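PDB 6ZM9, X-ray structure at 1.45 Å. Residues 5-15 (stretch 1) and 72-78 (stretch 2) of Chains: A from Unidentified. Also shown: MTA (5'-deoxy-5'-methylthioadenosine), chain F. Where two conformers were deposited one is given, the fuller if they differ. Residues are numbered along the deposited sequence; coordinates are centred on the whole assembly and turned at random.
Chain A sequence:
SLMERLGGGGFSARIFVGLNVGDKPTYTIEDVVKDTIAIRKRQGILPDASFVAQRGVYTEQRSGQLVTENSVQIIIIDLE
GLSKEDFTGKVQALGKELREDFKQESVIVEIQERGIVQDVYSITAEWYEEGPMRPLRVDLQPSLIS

Stretch 1 (5-15) RLGGGGFSARI
Stretch 2 (72-78) VQIIIID

Residues 11-15 and 72-77 form neighbouring antiparallel strands, their N-to-C directions 170° apart and their axes approaching to 4.6 Å. The register pairs Ser 12 with Ile 77 (CA-CA 4.4 Å), Ala 13 with Ile 76 (5.1 Å), Arg 14 with Ile 75 (4.8 Å) and Ile 15 with Ile 74 (5.0 Å). Backbone angles are extended, from -149/167 at Ser 12 to -126/132 at Ile 15, and from -131/133 at Val 72 to -102/126 at Ile 77.

Hydrogen-bonded and non-hydrogen-bonded pairs alternate. Ala 13 N donates to Ile 76 O (2.8 Å, 152°) and Ile 76 N to Ala 13 O (2.9 Å, 171°); Ile 15 N donates to Ile 74 O (2.9 Å, 157°) and Ile 74 N to Ile 15 O (2.8 Å, 170°). Beyond the last strand pair, Asp 78 N reaches Phe 11 O (3.0 Å, 165°). CA-H...O contacts supplement the ladder, among them Arg 14 CA to Ile 74 O at 3.1 Å.

Ile 77 lies at a non-hydrogen-bonded position, so its amide and carbonyl point away from stretch 1 and serve the adenine of MTA: Ile 77 N donates to MTA N1 (3.0 Å) and MTA N6 donates to Ile 77 O (2.8 Å). The second strand thus has its polar backbone used on both edges.

Ala 13, Ile 15, Ile 74 and Ile 76 share one face of the sheet. Ile 15, Ile 74 and Ile 76 are all m,t; Ile 15 CB lies 4.1 Å from Ile 74 CB, and Ile 15 CD1 4.4 Å from Ile 76 CD1. These branched apolar side chains suit a buried, extended setting. Ser 12 (p), Arg 14, Ile 75 and Ile 77 occupy the other face. Arg 14 (m, t, m) brings its guanidinium edge to Gln 73 (t, t), where Arg 14 NH1 donates a weak bond to Gln 73 OE1 (3.3 Å, 150°); Arg 14 NE and Gln 73 NE2 are satisfied elsewhere in the structure.

Before the strand, water takes over the bridging. Water 1 donates to Gly 7 O (2.6 Å) and Asp 78 O (2.7 Å). Water 2 accepts from Phe 11 N (3.0 Å) and donates to Asp 78 OD2 (2.8 Å), with Asp 78 chi1 at t. Leu 6 (t, p) sets its CD2 4.2 Å from Ile 77 CG2. Positive phi values at Gly 8 (98/-167) and Gly 10 (72/46) favour glycine, while a CB on Gly 9 would meet Phe 11 CE2 at 2.9 Å. Altogether the contact buries 610 Å².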

ATOM      1  N   ARG A   5      21.984   0.748   3.946  1.00 36.90           N
ATOM      2  CA  ARG A   5      20.949   0.531   4.949  1.00 38.92           C
ATOM      3  C   ARG A   5      20.545   1.864   5.536  1.00 39.77           C
ATOM      4  O   ARG A   5      21.398   2.684   5.896  1.00 42.42           O
ATOM      5  CB  ARG A   5      21.475  -0.347   6.081  1.00 43.59           C
ATOM      6  CG  ARG A   5      21.342  -1.827   5.825  1.00 46.30           C
ATOM      7  CD  ARG A   5      21.843  -2.673   7.002  1.00 51.88           C
ATOM      8  NE  ARG A   5      21.603  -4.093   6.739  1.00 54.70           N
ATOM      9  CZ  ARG A   5      22.303  -4.840   5.884  1.00 55.22           C
ATOM     10  NH1 ARG A   5      23.323  -4.326   5.202  1.00 55.54           N
ATOM     11  NH2 ARG A   5      21.975  -6.115   5.711  1.00 54.93           N
ATOM     12  N   LEU A   6      19.273   2.105   5.687  1.00 38.71           N
ATOM     13  CA  LEU A   6      18.843   3.409   6.068  1.00 43.35           C
ATOM     14  C   LEU A   6      18.991   3.727   7.510  1.00 47.79           C
ATOM     15  O   LEU A   6      18.639   2.918   8.382  1.00 47.13           O
ATOM     16  CB  LEU A   6      17.378   3.599   5.664  1.00 42.17           C
ATOM     17  CG  LEU A   6      16.733   4.928   6.065  1.00 44.79           C
ATOM     18  CD1 LEU A   6      17.432   6.092   5.379  1.00 45.74           C
ATOM     19  CD2 LEU A   6      15.247   4.924   5.741  1.00 46.29           C
ATOM     20  N   GLY A   7      19.397   4.977   7.795  1.00 49.43           N
ATOM     21  CA  GLY A   7      19.660   5.471   9.108  1.00 50.75           C
ATOM     22  C   GLY A   7      18.451   6.070   9.778  1.00 49.75           C
ATOM     23  O   GLY A   7      17.449   6.419   9.151  1.00 50.22           O
ATOM     24  N   GLY A   8      18.567   6.176  11.090  1.00 46.45           N
ATOM     25  CA  GLY A   8      17.531   6.758  11.906  1.00 42.74           C
ATOM     26  C   GLY A   8      16.637   5.725  12.561  1.00 38.79           C
ATOM     27  O   GLY A   8      16.913   4.521  12.600  1.00 37.50           O
ATOM     28  N   GLY A   9      15.534   6.240  13.092  1.00 33.23           N
ATOM     29  CA  GLY A   9      14.587   5.472  13.859  1.00 32.75           C
ATOM     30  C   GLY A   9      13.591   4.705  13.039  1.00 28.62           C
ATOM     31  O   GLY A   9      12.707   4.052  13.601  1.00 33.19           O
ATOM     32  N   GLY A  10      13.701   4.784  11.721  1.00 26.57           N
ATOM     33  CA  GLY A  10      12.824   4.032  10.852  1.00 23.12           C
ATOM     34  C   GLY A  10      11.411   4.562  10.821  1.00 18.66           C
ATOM     35  O   GLY A  10      10.464   3.781  10.891  1.00 21.48           O
ATOM     36  N   PHE A  11      11.239   5.873  10.687  1.00 17.58           N
ATOM     37  CA  PHE A  11       9.905   6.449  10.630  1.00 15.91           C
ATOM     38  C   PHE A  11       9.319   6.431   9.229  1.00 16.32           C
ATOM     39  O   PHE A  11      10.031   6.613   8.233  1.00 16.58           O
ATOM     40  CB  PHE A  11       9.901   7.865  11.189  1.00 17.85           C
ATOM     41  CG  PHE A  11      10.329   7.920  12.607  1.00 21.21           C
ATOM     42  CD1 PHE A  11       9.557   7.328  13.591  1.00 24.36           C
ATOM     43  CD2 PHE A  11      11.539   8.484  12.953  1.00 25.14           C
ATOM     44  CE1 PHE A  11       9.978   7.334  14.913  1.00 26.87           C
ATOM     45  CE2 PHE A  11      11.964   8.505  14.280  1.00 27.41           C
ATOM     46  CZ  PHE A  11      11.186   7.920  15.255  1.00 29.04           C
ATOM     47  N   SER A  12       8.012   6.213   9.171  1.00 14.37           N
ATOM     48  CA  SER A  12       7.264   6.338   7.938  1.00 13.71           C
ATOM     49  C   SER A  12       5.851   6.782   8.273  1.00 12.79           C
ATOM     50  O   SER A  12       5.428   6.762   9.431  1.00 14.64           O
ATOM     51  CB  SER A  12       7.248   5.022   7.170  1.00 15.17           C
ATOM     52  OG  SER A  12       6.520   4.026   7.865  1.00 17.65           O
ATOM     53  N   ALA A  13       5.117   7.193   7.240  1.00 12.07           N
ATOM     54  CA  ALA A  13       3.752   7.637   7.429  1.00 12.36           C
ATOM     55  C   ALA A  13       2.919   7.303   6.206  1.00 11.82           C
ATOM     56  O   ALA A  13       3.434   7.126   5.100  1.00 12.62           O
ATOM     57  CB  ALA A  13       3.678   9.153   7.636  1.00 14.90           C
ATOM     58  N   ARG A  14       1.612   7.217   6.430  0.51 12.02           N
ATOM     59  CA  ARG A  14       0.614   7.115   5.374  0.51 12.96           C
ATOM     60  C   ARG A  14      -0.447   8.178   5.637  0.51 12.19           C
ATOM     61  O   ARG A  14      -0.896   8.347   6.773  0.51 14.81           O
ATOM     62  CB  ARG A  14      -0.076   5.742   5.377  0.51 17.11           C
ATOM     63  CG  ARG A  14       0.830   4.567   5.140  0.51 22.00           C
ATOM     64  CD  ARG A  14       0.036   3.358   4.629  0.51 28.98           C
ATOM     65  NE  ARG A  14      -0.853   2.787   5.640  0.51 33.19           N
ATOM     66  CZ  ARG A  14      -1.749   1.833   5.400  0.51 33.87           C
ATOM     67  NH1 ARG A  14      -1.901   1.340   4.177  0.51 33.06           N
ATOM     68  NH2 ARG A  14      -2.502   1.375   6.389  0.51 32.61           N
ATOM     69  N   ILE A  15      -0.845   8.894   4.588  1.00 11.29           N
ATOM     70  CA  ILE A  15      -1.886   9.908   4.679  1.00 11.10           C
ATOM     71  C   ILE A  15      -2.943   9.599   3.625  1.00 10.18           C
ATOM     72  O   ILE A  15      -2.606   9.361   2.465  1.00 11.96           O
ATOM     73  CB  ILE A  15      -1.315  11.319   4.453  1.00 11.94           C
ATOM     74  CG1 ILE A  15      -0.159  11.608   5.412  1.00 13.44           C
ATOM     75  CG2 ILE A  15      -2.409  12.378   4.584  1.00 12.63           C
ATOM     76  CD1 ILE A  15       0.516  12.941   5.160  1.00 17.71           C
ATOM     77  N   VAL A  72      -6.367   9.493  -2.507  1.00  9.85           N
ATOM     78  CA  VAL A  72      -4.924   9.357  -2.639  1.00 10.79           C
ATOM     79  C   VAL A  72      -4.381   8.846  -1.319  1.00 10.08           C
ATOM     80  O   VAL A  72      -4.732   9.370  -0.255  1.00 10.91           O
ATOM     81  CB  VAL A  72      -4.233  10.689  -2.994  1.00 10.67           C
ATOM     82  CG1 VAL A  72      -2.715  10.498  -3.146  1.00 11.19           C
ATOM     83  CG2 VAL A  72      -4.837  11.265  -4.251  1.00 13.02           C
ATOM     84  N   GLN A  73      -3.529   7.834  -1.388  1.00  9.79           N
ATOM     85  CA  GLN A  73      -2.719   7.411  -0.255  1.00  9.28           C
ATOM     86  C   GLN A  73      -1.294   7.914  -0.475  1.00 10.00           C
ATOM     87  O   GLN A  73      -0.636   7.518  -1.445  1.00 11.05           O
ATOM     88  CB  GLN A  73      -2.757   5.888  -0.118  1.00 11.71           C
ATOM     89  CG  GLN A  73      -1.896   5.370   1.023  1.00 14.38           C
ATOM     90  CD  GLN A  73      -1.757   3.864   1.079  1.00 18.87           C
ATOM     91  OE1 GLN A  73      -0.874   3.356   1.763  1.00 24.27           O
ATOM     92  NE2 GLN A  73      -2.657   3.150   0.421  1.00 19.21           N
ATOM     93  N   ILE A  74      -0.830   8.784   0.420  1.00  9.94           N
ATOM     94  CA  ILE A  74       0.534   9.301   0.387  1.00 10.15           C
ATOM     95  C   ILE A  74       1.378   8.422   1.292  1.00 10.73           C
ATOM     96  O   ILE A  74       1.018   8.204   2.457  1.00 11.94           O
ATOM     97  CB  ILE A  74       0.581  10.765   0.873  1.00 10.37           C
ATOM     98  CG1 ILE A  74      -0.453  11.627   0.148  1.00 11.35           C
ATOM     99  CG2 ILE A  74       2.009  11.326   0.700  1.00 12.07           C
ATOM    100  CD1 ILE A  74      -0.523  13.068   0.657  1.00 11.42           C
ATOM    101  N   ILE A  75       2.490   7.909   0.763  1.00 10.88           N
ATOM    102  CA  ILE A  75       3.401   7.041   1.509  1.00 10.57           C
ATOM    103  C   ILE A  75       4.721   7.788   1.647  1.00 10.64           C
ATOM    104  O   ILE A  75       5.351   8.134   0.638  1.00 10.96           O
ATOM    105  CB  ILE A  75       3.612   5.692   0.803  1.00 12.61           C
ATOM    106  CG1 ILE A  75       2.273   4.986   0.601  1.00 14.46           C
ATOM    107  CG2 ILE A  75       4.589   4.829   1.583  1.00 14.28           C
ATOM    108  CD1 ILE A  75       2.335   3.787  -0.339  1.00 20.57           C
ATOM    109  N   ILE A  76       5.166   8.002   2.888  1.00 10.77           N
ATOM    110  CA  ILE A  76       6.386   8.753   3.166  1.00 11.25           C
ATOM    111  C   ILE A  76       7.305   7.875   3.995  1.00 12.25           C
ATOM    112  O   ILE A  76       6.955   7.499   5.118  1.00 15.17           O
ATOM    113  CB  ILE A  76       6.093  10.053   3.933  1.00 13.30           C
ATOM    114  CG1 ILE A  76       5.270  11.012   3.082  1.00 15.15           C
ATOM    115  CG2 ILE A  76       7.409  10.710   4.361  1.00 16.85           C
ATOM    116  CD1 ILE A  76       4.686  12.171   3.863  1.00 17.70           C
ATOM    117  N   ILE A  77       8.478   7.559   3.460  1.00 12.76           N
ATOM    118  CA  ILE A  77       9.546   6.928   4.225  1.00 13.82           C
ATOM    119  C   ILE A  77      10.563   8.010   4.572  1.00 14.67           C
ATOM    120  O   ILE A  77      11.029   8.729   3.684  1.00 16.64           O
ATOM    121  CB  ILE A  77      10.198   5.783   3.424  1.00 15.73           C
ATOM    122  CG1 ILE A  77       9.150   4.728   3.046  1.00 16.58           C
ATOM    123  CG2 ILE A  77      11.370   5.208   4.229  1.00 19.74           C
ATOM    124  CD1 ILE A  77       9.647   3.726   2.080  1.00 22.48           C
ATOM    125  N   ASP A  78      10.898   8.155   5.857  1.00 15.69           N
ATOM    126  CA  ASP A  78      11.855   9.186   6.251  1.00 16.73           C
ATOM    127  C   ASP A  78      13.248   8.742   5.822  1.00 18.77           C
ATOM    128  O   ASP A  78      13.742   7.724   6.310  1.00 23.39           O
ATOM    129  CB  ASP A  78      11.821   9.387   7.768  1.00 18.06           C
ATOM    130  CG  ASP A  78      12.847  10.397   8.255  1.00 21.10           C
ATOM    131  OD1 ASP A  78      13.232  11.273   7.447  1.00 24.39           O
ATOM    132  OD2 ASP A  78      13.259  10.322   9.449  1.00 22.58           O
TER
HETATM  133  CS  MTA F 205      13.725   5.679  -5.246  1.00 14.71           C
HETATM  134  S5' MTA F 205      13.009   6.669  -6.518  1.00 13.84           S
HETATM  135  C5' MTA F 205      11.697   5.580  -7.100  1.00 12.53           C
HETATM  136  C4' MTA F 205      10.349   5.760  -6.431  1.00 12.04           C
HETATM  137  O4' MTA F 205      10.492   5.526  -5.020  1.00 11.58           O
HETATM  138  C2' MTA F 205       8.714   7.096  -5.367  1.00 11.25           C
HETATM  139  O2' MTA F 205       7.549   6.419  -5.808  1.00 11.88           O
HETATM  140  C3' MTA F 205       9.702   7.140  -6.536  1.00 11.70           C
HETATM  141  O3' MTA F 205       9.076   7.372  -7.786  1.00 12.81           O
HETATM  142  C1' MTA F 205       9.479   6.252  -4.336  1.00 11.07           C
HETATM  143  N9  MTA F 205      10.100   7.048  -3.288  1.00 11.14           N
HETATM  144  C8  MTA F 205      11.314   7.688  -3.303  1.00 12.30           C
HETATM  145  N7  MTA F 205      11.646   8.244  -2.162  1.00 13.43           N
HETATM  146  C5  MTA F 205      10.569   7.956  -1.333  1.00 11.51           C
HETATM  147  C6  MTA F 205      10.328   8.195   0.035  1.00 13.02           C
HETATM  148  N6  MTA F 205      11.193   8.808   0.855  1.00 13.16           N
HETATM  149  N1  MTA F 205       9.168   7.726   0.557  1.00 13.22           N
HETATM  150  C2  MTA F 205       8.323   7.062  -0.239  1.00 12.11           C
HETATM  151  N3  MTA F 205       8.453   6.758  -1.528  1.00 11.08           N
HETATM  152  C4  MTA F 205       9.606   7.234  -2.024  1.00 10.98           C
HETATM  153  O   HOH W   1      15.711   8.139   8.150  1.00 33.38           O
HETATM  154  O   HOH W   2      13.553   7.732  10.354  1.00 22.80           O